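Local coordinates for PTS-dependent dihydroxyacetone kinase, ADP-binding subunit DhaL (Lactococcus lactis subsp. lactis, PDB 3CR3), which binds ADP and magnesium, takes a phosphoryl group from DhaM to form ATP, and passes it on to dihydroxyacetone bound to DhaK, at residues S101-Q112 / M124-L135; V148-A157 / S169-Q178. All coordinates share one frame; numbering follows the deposited sequence.

Contact 1 (S101-Q112 / M124-L135); sequences SELIYAGLEAIQ and MVDIWSAFLNDL
Ile104, Leu108, Trp128 and Leu132 interlock as knobs into holes where helices 100-115 and 125-136 pack nearly antiparallel in the buried part of this all-helical fold. Over these segments the axes approach to 9.6 Å at 157°, and no hydrogen bond crosses between them, so the helices meet chiefly through interlocking apolar side chains. Trp128 is the broadest knob. The methyl CD1 of Ile111 stands over the indole face, a CH-pi contact 3.5 Å from the centroid of the five-membered ring, while the Ile104 carbonyl O lies at the ring edge. The indole's far rim reaches the other backbone, with CZ3 of Trp128 3.7 Å from CA of Gly107, where any side-chain carbon would collide with the ring. Leu108, its CG anti to the backbone N (chi1 170°), runs antiparallel alongside Trp128 and sends CD1 to within 3.8 Å of CB of Trp128. Its other methyl, CD2, meets Leu132 CD2. Leu132 in turn carries CD1 to CB of Ser101, and Ile104 rests CG1 against both Phe131 CE2 and Leu135 CD1. Helix 175-191 lines the pair further: Ser180 OG bonds the indole NE1, and Phe184 stacks on Phe131. Helix 79-94 covers Ala106, Ala110 and Ile111.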
loop_
_atom_site.group_PDB
_atom_site.type_symbol
_atom_site.label_atom_id
_atom_site.label_comp_id
_atom_site.label_asym_id
_atom_site.label_seq_id
_atom_site.Cartn_x
_atom_site.Cartn_y
_atom_site.Cartn_z
ATOM N N SER A 101 -38.683 1.072 -18.790
ATOM C CA SER A 101 -37.711 2.164 -18.798
ATOM C C SER A 101 -37.519 2.784 -17.399
ATOM O O SER A 101 -36.404 3.115 -17.024
ATOM C CB SER A 101 -37.973 3.199 -19.918
ATOM O OG SER A 101 -38.916 4.199 -19.541
ATOM N N GLU A 102 -38.587 2.883 -16.609
ATOM C CA GLU A 102 -38.470 3.327 -15.204
ATOM C C GLU A 102 -37.544 2.453 -14.348
ATOM O O GLU A 102 -36.796 2.976 -13.511
ATOM C CB GLU A 102 -39.849 3.407 -14.549
ATOM C CG GLU A 102 -40.640 4.655 -14.921
ATOM C CD GLU A 102 -40.808 5.610 -13.761
ATOM O OE1 GLU A 102 -39.794 6.132 -13.231
ATOM O OE2 GLU A 102 -41.972 5.831 -13.368
ATOM N N LEU A 103 -37.602 1.134 -14.555
ATOM C CA LEU A 103 -36.724 0.185 -13.867
ATOM C C LEU A 103 -35.261 0.393 -14.273
ATOM O O LEU A 103 -34.377 0.572 -13.425
ATOM C CB LEU A 103 -37.152 -1.272 -14.136
ATOM C CG LEU A 103 -38.552 -1.666 -13.618
ATOM C CD1 LEU A 103 -38.937 -3.102 -14.023
ATOM C CD2 LEU A 103 -38.651 -1.495 -12.105
ATOM N N ILE A 104 -35.030 0.407 -15.577
ATOM C CA ILE A 104 -33.694 0.570 -16.121
ATOM C C ILE A 104 -33.124 1.905 -15.639
ATOM O O ILE A 104 -31.950 1.986 -15.291
ATOM C CB ILE A 104 -33.692 0.457 -17.680
ATOM C CG1 ILE A 104 -34.274 -0.893 -18.139
ATOM C CG2 ILE A 104 -32.299 0.696 -18.262
ATOM C CD1 ILE A 104 -33.698 -2.140 -17.415
ATOM N N TYR A 105 -33.976 2.930 -15.587
ATOM C CA TYR A 105 -33.571 4.231 -15.085
ATOM C C TYR A 105 -33.106 4.110 -13.642
ATOM O O TYR A 105 -32.048 4.614 -13.289
ATOM C CB TYR A 105 -34.718 5.246 -15.179
ATOM C CG TYR A 105 -34.333 6.630 -14.693
ATOM C CD1 TYR A 105 -33.962 7.620 -15.594
ATOM C CD2 TYR A 105 -34.332 6.940 -13.323
ATOM C CE1 TYR A 105 -33.607 8.894 -15.155
ATOM C CE2 TYR A 105 -33.966 8.206 -12.871
ATOM C CZ TYR A 105 -33.608 9.181 -13.796
ATOM O OH TYR A 105 -33.256 10.443 -13.370
ATOM N N ALA A 106 -33.907 3.448 -12.808
ATOM C CA ALA A 106 -33.515 3.213 -11.415
ATOM C C ALA A 106 -32.144 2.534 -11.367
ATOM O O ALA A 106 -31.260 2.993 -10.670
ATOM C CB ALA A 106 -34.561 2.377 -10.681
ATOM N N GLY A 107 -31.976 1.457 -12.132
ATOM C CA GLY A 107 -30.710 0.694 -12.150
ATOM C C GLY A 107 -29.509 1.534 -12.574
ATOM O O GLY A 107 -28.468 1.500 -11.929
ATOM N N LEU A 108 -29.667 2.306 -13.650
ATOM C CA LEU A 108 -28.582 3.162 -14.169
ATOM C C LEU A 108 -28.152 4.209 -13.154
ATOM O O LEU A 108 -26.965 4.386 -12.893
ATOM C CB LEU A 108 -29.000 3.838 -15.484
ATOM C CG LEU A 108 -28.131 4.957 -16.086
ATOM C CD1 LEU A 108 -26.734 4.467 -16.502
ATOM C CD2 LEU A 108 -28.863 5.577 -17.271
ATOM N N GLU A 109 -29.139 4.887 -12.575
ATOM C CA GLU A 109 -28.921 5.921 -11.570
ATOM C C GLU A 109 -28.118 5.342 -10.401
ATOM O O GLU A 109 -27.174 5.966 -9.909
ATOM C CB GLU A 109 -30.281 6.464 -11.099
ATOM C CG GLU A 109 -30.206 7.607 -10.104
ATOM C CD GLU A 109 -31.560 7.955 -9.496
ATOM O OE1 GLU A 109 -32.347 7.026 -9.181
ATOM O OE2 GLU A 109 -31.837 9.163 -9.328
ATOM N N ALA A 110 -28.497 4.139 -9.971
ATOM C CA ALA A 110 -27.811 3.451 -8.883
ATOM C C ALA A 110 -26.377 3.020 -9.230
ATOM O O ALA A 110 -25.491 3.110 -8.379
ATOM C CB ALA A 110 -28.632 2.249 -8.416
ATOM N N ILE A 111 -26.145 2.544 -10.455
ATOM C CA ILE A 111 -24.781 2.161 -10.875
ATOM C C ILE A 111 -23.896 3.398 -10.928
ATOM O O ILE A 111 -22.733 3.368 -10.508
ATOM C CB ILE A 111 -24.752 1.424 -12.258
ATOM C CG1 ILE A 111 -25.538 0.119 -12.213
ATOM C CG2 ILE A 111 -23.300 1.098 -12.712
ATOM C CD1 ILE A 111 -25.838 -0.432 -13.604
ATOM N N GLN A 112 -24.455 4.486 -11.447
ATOM C CA GLN A 112 -23.718 5.734 -11.532
ATOM C C GLN A 112 -23.410 6.293 -10.141
ATOM O O GLN A 112 -22.296 6.742 -9.891
ATOM C CB GLN A 112 -24.445 6.733 -12.423
ATOM C CG GLN A 112 -24.258 6.413 -13.887
ATOM C CD GLN A 112 -24.698 7.545 -14.790
ATOM O OE1 GLN A 112 -25.889 7.739 -15.020
ATOM N NE2 GLN A 112 -23.735 8.306 -15.302
HETATM N N MSE A 124 -20.144 -0.612 -17.979
HETATM C CA MSE A 124 -21.542 -1.014 -18.170
HETATM C C MSE A 124 -22.517 0.165 -18.171
HETATM O O MSE A 124 -23.566 0.068 -18.745
HETATM C CB MSE A 124 -21.960 -2.024 -17.100
HETATM C CG MSE A 124 -22.027 -1.430 -15.679
HETATM SE SE MSE A 124 -22.441 -2.805 -14.318
HETATM C CE MSE A 124 -24.244 -3.101 -14.715
ATOM N N VAL A 125 -22.173 1.253 -17.491
ATOM C CA VAL A 125 -22.937 2.511 -17.543
ATOM C C VAL A 125 -23.259 2.920 -18.994
ATOM O O VAL A 125 -24.349 3.413 -19.291
ATOM C CB VAL A 125 -22.168 3.654 -16.803
ATOM C CG1 VAL A 125 -22.734 5.030 -17.136
ATOM C CG2 VAL A 125 -22.198 3.433 -15.286
ATOM N N ASP A 126 -22.320 2.663 -19.897
ATOM C CA ASP A 126 -22.480 3.055 -21.305
ATOM C C ASP A 126 -23.645 2.332 -21.965
ATOM O O ASP A 126 -24.410 2.931 -22.708
ATOM C CB ASP A 126 -21.193 2.789 -22.078
ATOM C CG ASP A 126 -19.999 3.455 -21.457
ATOM O OD1 ASP A 126 -20.178 4.446 -20.714
ATOM O OD2 ASP A 126 -18.875 2.981 -21.700
ATOM N N ILE A 127 -23.796 1.040 -21.671
ATOM C CA ILE A 127 -24.853 0.284 -22.297
ATOM C C ILE A 127 -26.185 0.469 -21.558
ATOM O O ILE A 127 -27.245 0.487 -22.200
ATOM C CB ILE A 127 -24.456 -1.214 -22.548
ATOM C CG1 ILE A 127 -25.451 -1.900 -23.499
ATOM C CG2 ILE A 127 -24.313 -1.965 -21.245
ATOM C CD1 ILE A 127 -24.880 -3.119 -24.242
ATOM N N TRP A 128 -26.136 0.631 -20.230
ATOM C CA TRP A 128 -27.348 0.912 -19.458
ATOM C C TRP A 128 -27.980 2.196 -19.987
ATOM O O TRP A 128 -29.189 2.247 -20.225
ATOM C CB TRP A 128 -27.059 1.002 -17.943
ATOM C CG TRP A 128 -27.012 -0.344 -17.254
ATOM C CD1 TRP A 128 -25.989 -1.263 -17.293
ATOM C CD2 TRP A 128 -28.025 -0.914 -16.413
ATOM N NE1 TRP A 128 -26.325 -2.387 -16.548
ATOM C CE2 TRP A 128 -27.568 -2.195 -16.003
ATOM C CE3 TRP A 128 -29.284 -0.484 -15.989
ATOM C CZ2 TRP A 128 -28.321 -3.026 -15.165
ATOM C CZ3 TRP A 128 -30.037 -1.323 -15.184
ATOM C CH2 TRP A 128 -29.549 -2.576 -14.777
ATOM N N SER A 129 -27.145 3.210 -20.216
ATOM C CA SER A 129 -27.597 4.505 -20.745
ATOM C C SER A 129 -28.111 4.401 -22.169
ATOM O O SER A 129 -29.190 4.920 -22.480
ATOM C CB SER A 129 -26.472 5.534 -20.691
ATOM O OG SER A 129 -26.923 6.788 -21.187
ATOM N N ALA A 130 -27.338 3.746 -23.037
ATOM C CA ALA A 130 -27.738 3.564 -24.444
ATOM C C ALA A 130 -29.045 2.778 -24.560
ATOM O O ALA A 130 -29.908 3.092 -25.388
ATOM C CB ALA A 130 -26.604 2.884 -25.253
ATOM N N PHE A 131 -29.197 1.761 -23.713
ATOM C CA PHE A 131 -30.397 0.921 -23.742
ATOM C C PHE A 131 -31.642 1.683 -23.290
ATOM O O PHE A 131 -32.703 1.588 -23.929
ATOM C CB PHE A 131 -30.169 -0.331 -22.886
ATOM C CG PHE A 131 -31.348 -1.251 -22.811
ATOM C CD1 PHE A 131 -31.848 -1.875 -23.964
ATOM C CD2 PHE A 131 -31.928 -1.550 -21.579
ATOM C CE1 PHE A 131 -32.933 -2.755 -23.894
ATOM C CE2 PHE A 131 -33.006 -2.440 -21.490
ATOM C CZ PHE A 131 -33.510 -3.045 -22.644
ATOM N N LEU A 132 -31.518 2.443 -22.201
ATOM C CA LEU A 132 -32.613 3.317 -21.729
ATOM C C LEU A 132 -33.016 4.344 -22.780
ATOM O O LEU A 132 -34.200 4.544 -23.049
ATOM C CB LEU A 132 -32.228 4.038 -20.431
ATOM C CG LEU A 132 -33.197 5.092 -19.875
ATOM C CD1 LEU A 132 -34.504 4.435 -19.399
ATOM C CD2 LEU A 132 -32.538 5.861 -18.758
ATOM N N ASN A 133 -32.021 5.009 -23.359
ATOM C CA ASN A 133 -32.282 5.986 -24.416
ATOM C C ASN A 133 -33.109 5.338 -25.535
ATOM O O ASN A 133 -34.100 5.904 -25.983
ATOM C CB ASN A 133 -30.971 6.589 -24.946
ATOM C CG ASN A 133 -30.389 7.671 -24.013
ATOM O OD1 ASN A 133 -31.125 8.360 -23.300
ATOM N ND2 ASN A 133 -29.068 7.832 -24.041
ATOM N N ASP A 134 -32.717 4.125 -25.929
ATOM C CA ASP A 134 -33.423 3.354 -26.965
ATOM C C ASP A 134 -34.873 3.041 -26.579
ATOM O O ASP A 134 -35.787 3.209 -27.388
ATOM C CB ASP A 134 -32.660 2.060 -27.298
ATOM C CG ASP A 134 -31.483 2.294 -28.245
ATOM O OD1 ASP A 134 -31.382 3.407 -28.813
ATOM O OD2 ASP A 134 -30.667 1.360 -28.425
ATOM N N LEU A 135 -35.080 2.592 -25.341
ATOM C CA LEU A 135 -36.431 2.327 -24.830
ATOM C C LEU A 135 -37.304 3.586 -24.872
ATOM O O LEU A 135 -38.473 3.520 -25.220
ATOM C CB LEU A 135 -36.383 1.752 -23.406
ATOM C CG LEU A 135 -35.769 0.366 -23.151
ATOM C CD1 LEU A 135 -35.567 0.155 -21.649
ATOM C CD2 LEU A 135 -36.596 -0.763 -23.753
#

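Contact 2 (V148-A157 / S169-Q178); sequences VVKASAGLLA and SIGHIDPGTQ. With ADP (adenosine-5'-diphosphate), chain G.
Ser152 and Asp174 meet where the end of helix 142-151 packs on the loop leading into helix 175-191, and the serine shows how one hydroxyl can bridge the backbones of two segments. Its CB lies 4.1 Å from Asp174 CB, with Thr177 CG2 just beyond. Farther out, OG sits between the backbone N and the carbonyl carbon (chi1 83°), beside Ile173 CA, and from there donates to Val149 O and accepts from Asp174 N at 3.0 Å, with an N-H...O angle of 164°. Val149 O therefore takes both the N-H and the hydroxyl of Ser152, while Val149 CG1 packs on Ile173 CG2 at 3.7 Å. Farther along, Gly171 N in a type II turn reaches Ala153 O from above its carbonyl plane, and Ala157 N donates to Ser169 OG, which also bonds Gly166 O. Asp174 is the N-cap of helix 175-191. Its OD2 takes Thr177 N from above the carboxylate plane and Thr177 OG1 on the anti lone pair. The same carboxylate receives both ribose hydroxyls of ADP, O3' on OD1 at 2.6 Å and O2' on OD2 at 2.8 Å, while Gly176 N donates to O3'. With an alanine here, both ribose hydroxyls would probably lose their acceptor and Thr177 N its cap. Helix capping and nucleotide binding thus share the carboxylate of Asp174, and the bond from its backbone N to Ser152 OG probably helps to position it.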
loop_
_atom_site.group_PDB
_atom_site.type_symbol
_atom_site.label_atom_id
_atom_site.label_comp_id
_atom_site.label_asym_id
_atom_site.label_seq_id
_atom_site.Cartn_x
_atom_site.Cartn_y
_atom_site.Cartn_z
ATOM N N VAL A 148 -23.242 -1.157 -29.125
ATOM C CA VAL A 148 -22.619 -0.545 -27.940
ATOM C C VAL A 148 -21.457 -1.377 -27.387
ATOM O O VAL A 148 -20.428 -0.826 -26.981
ATOM C CB VAL A 148 -23.660 -0.254 -26.826
ATOM C CG1 VAL A 148 -22.988 0.412 -25.592
ATOM C CG2 VAL A 148 -24.768 0.635 -27.366
ATOM N N VAL A 149 -21.628 -2.698 -27.370
ATOM C CA VAL A 149 -20.573 -3.608 -26.933
ATOM C C VAL A 149 -19.310 -3.450 -27.795
ATOM O O VAL A 149 -18.200 -3.316 -27.279
ATOM C CB VAL A 149 -21.051 -5.090 -26.991
ATOM C CG1 VAL A 149 -19.882 -6.063 -26.732
ATOM C CG2 VAL A 149 -22.197 -5.320 -26.016
ATOM N N LYS A 150 -19.485 -3.455 -29.111
ATOM C CA LYS A 150 -18.354 -3.290 -30.013
ATOM C C LYS A 150 -17.725 -1.912 -29.852
ATOM O O LYS A 150 -16.503 -1.780 -29.889
ATOM C CB LYS A 150 -18.774 -3.505 -31.469
ATOM C CG LYS A 150 -18.906 -4.950 -31.868
ATOM C CD LYS A 150 -19.073 -5.071 -33.363
ATOM C CE LYS A 150 -19.136 -6.534 -33.792
ATOM N NZ LYS A 150 -17.777 -7.178 -33.815
ATOM N N ALA A 151 -18.570 -0.900 -29.665
ATOM C CA ALA A 151 -18.115 0.481 -29.495
ATOM C C ALA A 151 -17.297 0.659 -28.227
ATOM O O ALA A 151 -16.461 1.576 -28.150
ATOM C CB ALA A 151 -19.304 1.460 -29.516
ATOM N N SER A 152 -17.510 -0.218 -27.240
ATOM C CA SER A 152 -16.744 -0.122 -26.002
ATOM C C SER A 152 -15.251 -0.267 -26.231
ATOM O O SER A 152 -14.451 0.286 -25.478
ATOM C CB SER A 152 -17.244 -1.098 -24.919
ATOM O OG SER A 152 -16.713 -2.400 -25.091
ATOM N N ALA A 153 -14.872 -0.988 -27.279
ATOM C CA ALA A 153 -13.455 -1.239 -27.579
ATOM C C ALA A 153 -12.669 0.057 -27.806
ATOM O O ALA A 153 -11.559 0.220 -27.281
ATOM C CB ALA A 153 -13.321 -2.176 -28.797
ATOM N N GLY A 154 -13.261 0.990 -28.554
ATOM C CA GLY A 154 -12.574 2.241 -28.937
ATOM C C GLY A 154 -12.325 3.225 -27.802
ATOM O O GLY A 154 -11.551 4.158 -27.950
ATOM N N LEU A 155 -12.997 3.017 -26.666
ATOM C CA LEU A 155 -12.948 3.949 -25.550
ATOM C C LEU A 155 -11.713 3.751 -24.677
ATOM O O LEU A 155 -11.247 2.611 -24.487
ATOM C CB LEU A 155 -14.216 3.809 -24.682
ATOM C CG LEU A 155 -15.587 4.129 -25.300
ATOM C CD1 LEU A 155 -16.696 3.593 -24.434
ATOM C CD2 LEU A 155 -15.766 5.645 -25.496
ATOM N N LEU A 156 -11.197 4.868 -24.146
ATOM C CA LEU A 156 -10.218 4.862 -23.053
ATOM C C LEU A 156 -10.929 4.531 -21.745
ATOM O O LEU A 156 -11.911 5.167 -21.390
ATOM C CB LEU A 156 -9.524 6.222 -22.924
ATOM C CG LEU A 156 -8.453 6.391 -21.837
ATOM C CD1 LEU A 156 -7.158 5.718 -22.244
ATOM C CD2 LEU A 156 -8.204 7.847 -21.515
ATOM N N ALA A 157 -10.428 3.531 -21.033
ATOM C CA ALA A 157 -10.964 3.196 -19.722
ATOM C C ALA A 157 -10.540 4.229 -18.686
ATOM O O ALA A 157 -9.360 4.485 -18.502
ATOM C CB ALA A 157 -10.491 1.802 -19.294
ATOM N N SER A 169 -5.780 0.206 -22.811
ATOM C CA SER A 169 -7.161 -0.299 -22.696
ATOM C C SER A 169 -7.979 -0.115 -23.976
ATOM O O SER A 169 -9.014 -0.752 -24.152
ATOM C CB SER A 169 -7.888 0.343 -21.514
ATOM O OG SER A 169 -8.160 1.701 -21.776
ATOM N N ILE A 170 -7.512 0.766 -24.854
ATOM C CA ILE A 170 -8.118 0.985 -26.167
ATOM C C ILE A 170 -7.912 -0.245 -27.058
ATOM O O ILE A 170 -6.809 -0.788 -27.142
ATOM C CB ILE A 170 -7.520 2.264 -26.836
ATOM C CG1 ILE A 170 -7.852 3.507 -25.992
ATOM C CG2 ILE A 170 -8.006 2.404 -28.264
ATOM C CD1 ILE A 170 -6.946 4.726 -26.245
ATOM N N GLY A 171 -8.981 -0.711 -27.694
ATOM C CA GLY A 171 -8.904 -1.917 -28.511
ATOM C C GLY A 171 -9.386 -3.173 -27.805
ATOM O O GLY A 171 -9.292 -4.267 -28.367
ATOM N N HIS A 172 -9.916 -3.020 -26.588
ATOM C CA HIS A 172 -10.434 -4.140 -25.817
ATOM C C HIS A 172 -11.870 -3.904 -25.376
ATOM O O HIS A 172 -12.187 -2.870 -24.775
ATOM C CB HIS A 172 -9.518 -4.440 -24.617
ATOM C CG HIS A 172 -8.114 -4.755 -25.016
ATOM N ND1 HIS A 172 -7.771 -5.936 -25.644
ATOM C CD2 HIS A 172 -6.981 -4.018 -24.953
ATOM C CE1 HIS A 172 -6.482 -5.919 -25.929
ATOM N NE2 HIS A 172 -5.978 -4.770 -25.515
ATOM N N ILE A 173 -12.744 -4.860 -25.701
ATOM C CA ILE A 173 -14.156 -4.777 -25.310
ATOM C C ILE A 173 -14.296 -4.894 -23.778
ATOM O O ILE A 173 -13.663 -5.742 -23.168
ATOM C CB ILE A 173 -15.000 -5.855 -26.060
ATOM C CG1 ILE A 173 -14.961 -5.584 -27.568
ATOM C CG2 ILE A 173 -16.433 -5.938 -25.478
ATOM C CD1 ILE A 173 -15.489 -6.714 -28.465
ATOM N N ASP A 174 -15.095 -4.016 -23.171
ATOM C CA ASP A 174 -15.323 -4.018 -21.722
ATOM C C ASP A 174 -16.181 -5.214 -21.274
ATOM O O ASP A 174 -17.271 -5.405 -21.788
ATOM C CB ASP A 174 -16.036 -2.734 -21.311
ATOM C CG ASP A 174 -16.251 -2.645 -19.818
ATOM O OD1 ASP A 174 -15.256 -2.741 -19.057
ATOM O OD2 ASP A 174 -17.417 -2.489 -19.410
ATOM N N PRO A 175 -15.683 -6.030 -20.333
ATOM C CA PRO A 175 -16.463 -7.203 -19.904
ATOM C C PRO A 175 -17.842 -6.909 -19.251
ATOM O O PRO A 175 -18.799 -7.593 -19.565
ATOM C CB PRO A 175 -15.525 -7.938 -18.927
ATOM C CG PRO A 175 -14.448 -6.999 -18.583
ATOM C CD PRO A 175 -14.352 -5.969 -19.695
ATOM N N GLY A 176 -17.929 -5.924 -18.362
ATOM C CA GLY A 176 -19.195 -5.521 -17.774
ATOM C C GLY A 176 -20.212 -5.057 -18.809
ATOM O O GLY A 176 -21.409 -5.302 -18.655
ATOM N N THR A 177 -19.739 -4.346 -19.842
ATOM C CA THR A 177 -20.593 -3.913 -20.947
ATOM C C THR A 177 -21.203 -5.135 -21.640
ATOM O O THR A 177 -22.394 -5.146 -21.945
ATOM C CB THR A 177 -19.828 -3.012 -21.936
ATOM O OG1 THR A 177 -19.337 -1.855 -21.244
ATOM C CG2 THR A 177 -20.732 -2.539 -23.086
ATOM N N GLN A 178 -20.380 -6.154 -21.879
ATOM C CA GLN A 178 -20.843 -7.401 -22.475
ATOM C C GLN A 178 -21.826 -8.149 -21.577
ATOM O O GLN A 178 -22.851 -8.643 -22.051
ATOM C CB GLN A 178 -19.668 -8.334 -22.824
ATOM C CG GLN A 178 -20.082 -9.642 -23.490
ATOM C CD GLN A 178 -20.770 -9.455 -24.816
ATOM O OE1 GLN A 178 -22.002 -9.352 -24.893
ATOM N NE2 GLN A 178 -19.985 -9.394 -25.877
HETATM P PB ADP G . -13.301 -6.384 -10.915
HETATM O O1B ADP G . -12.546 -7.662 -11.097
HETATM O O2B ADP G . -13.355 -5.933 -9.496
HETATM O O3B ADP G . -12.879 -5.280 -11.886
HETATM P PA ADP G . -15.369 -7.600 -12.552
HETATM O O1A ADP G . -14.241 -8.097 -13.389
HETATM O O2A ADP G . -16.350 -8.639 -12.061
HETATM O O3A ADP G . -14.840 -6.733 -11.286
HETATM O "O5'" ADP G . -16.190 -6.470 -13.362
HETATM C "C5'" ADP G . -15.507 -5.542 -14.211
HETATM C "C4'" ADP G . -16.551 -4.617 -14.800
HETATM O "O4'" ADP G . -17.139 -3.776 -13.799
HETATM C "C3'" ADP G . -15.981 -3.664 -15.835
HETATM O "O3'" ADP G . -15.969 -4.312 -17.108
HETATM C "C2'" ADP G . -16.929 -2.467 -15.784
HETATM O "O2'" ADP G . -18.002 -2.566 -16.724
HETATM C "C1'" ADP G . -17.559 -2.556 -14.401
HETATM N N9 ADP G . -17.066 -1.451 -13.559
HETATM C C8 ADP G . -15.888 -1.460 -12.898
HETATM N N7 ADP G . -15.726 -0.315 -12.219
HETATM C C5 ADP G . -16.812 0.445 -12.457
HETATM C C6 ADP G . -17.270 1.785 -12.046
HETATM N N6 ADP G . -16.501 2.514 -11.215
HETATM N N1 ADP G . -18.464 2.218 -12.506
HETATM C C2 ADP G . -19.241 1.474 -13.318
HETATM N N3 ADP G . -18.882 0.258 -13.733
HETATM C C4 ADP G . -17.697 -0.296 -13.346
#

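In the fold
Contacts 1 and 2 follow in series along the chain, the first closing before the second opens, and their centres lie about 17 Å apart within the same DhaL fold. They are joined by the successive helices 125-136 and 142-151, which touch through Ala130 CB and Val148 CG2, 3.6 Å apart; Asp126 also packs on Leu155. Helix 175-191 completes the link: its first turn belongs to contact 2, while residues farther along it cover contact 1. Both contacts reach the ADP site. Met124, whose N bonds ribose O2', comes from contact 1, and Asp174 and Gly176 come from contact 2. The ribose is therefore gripped by residues that adjoining parts of one helical framework bring together.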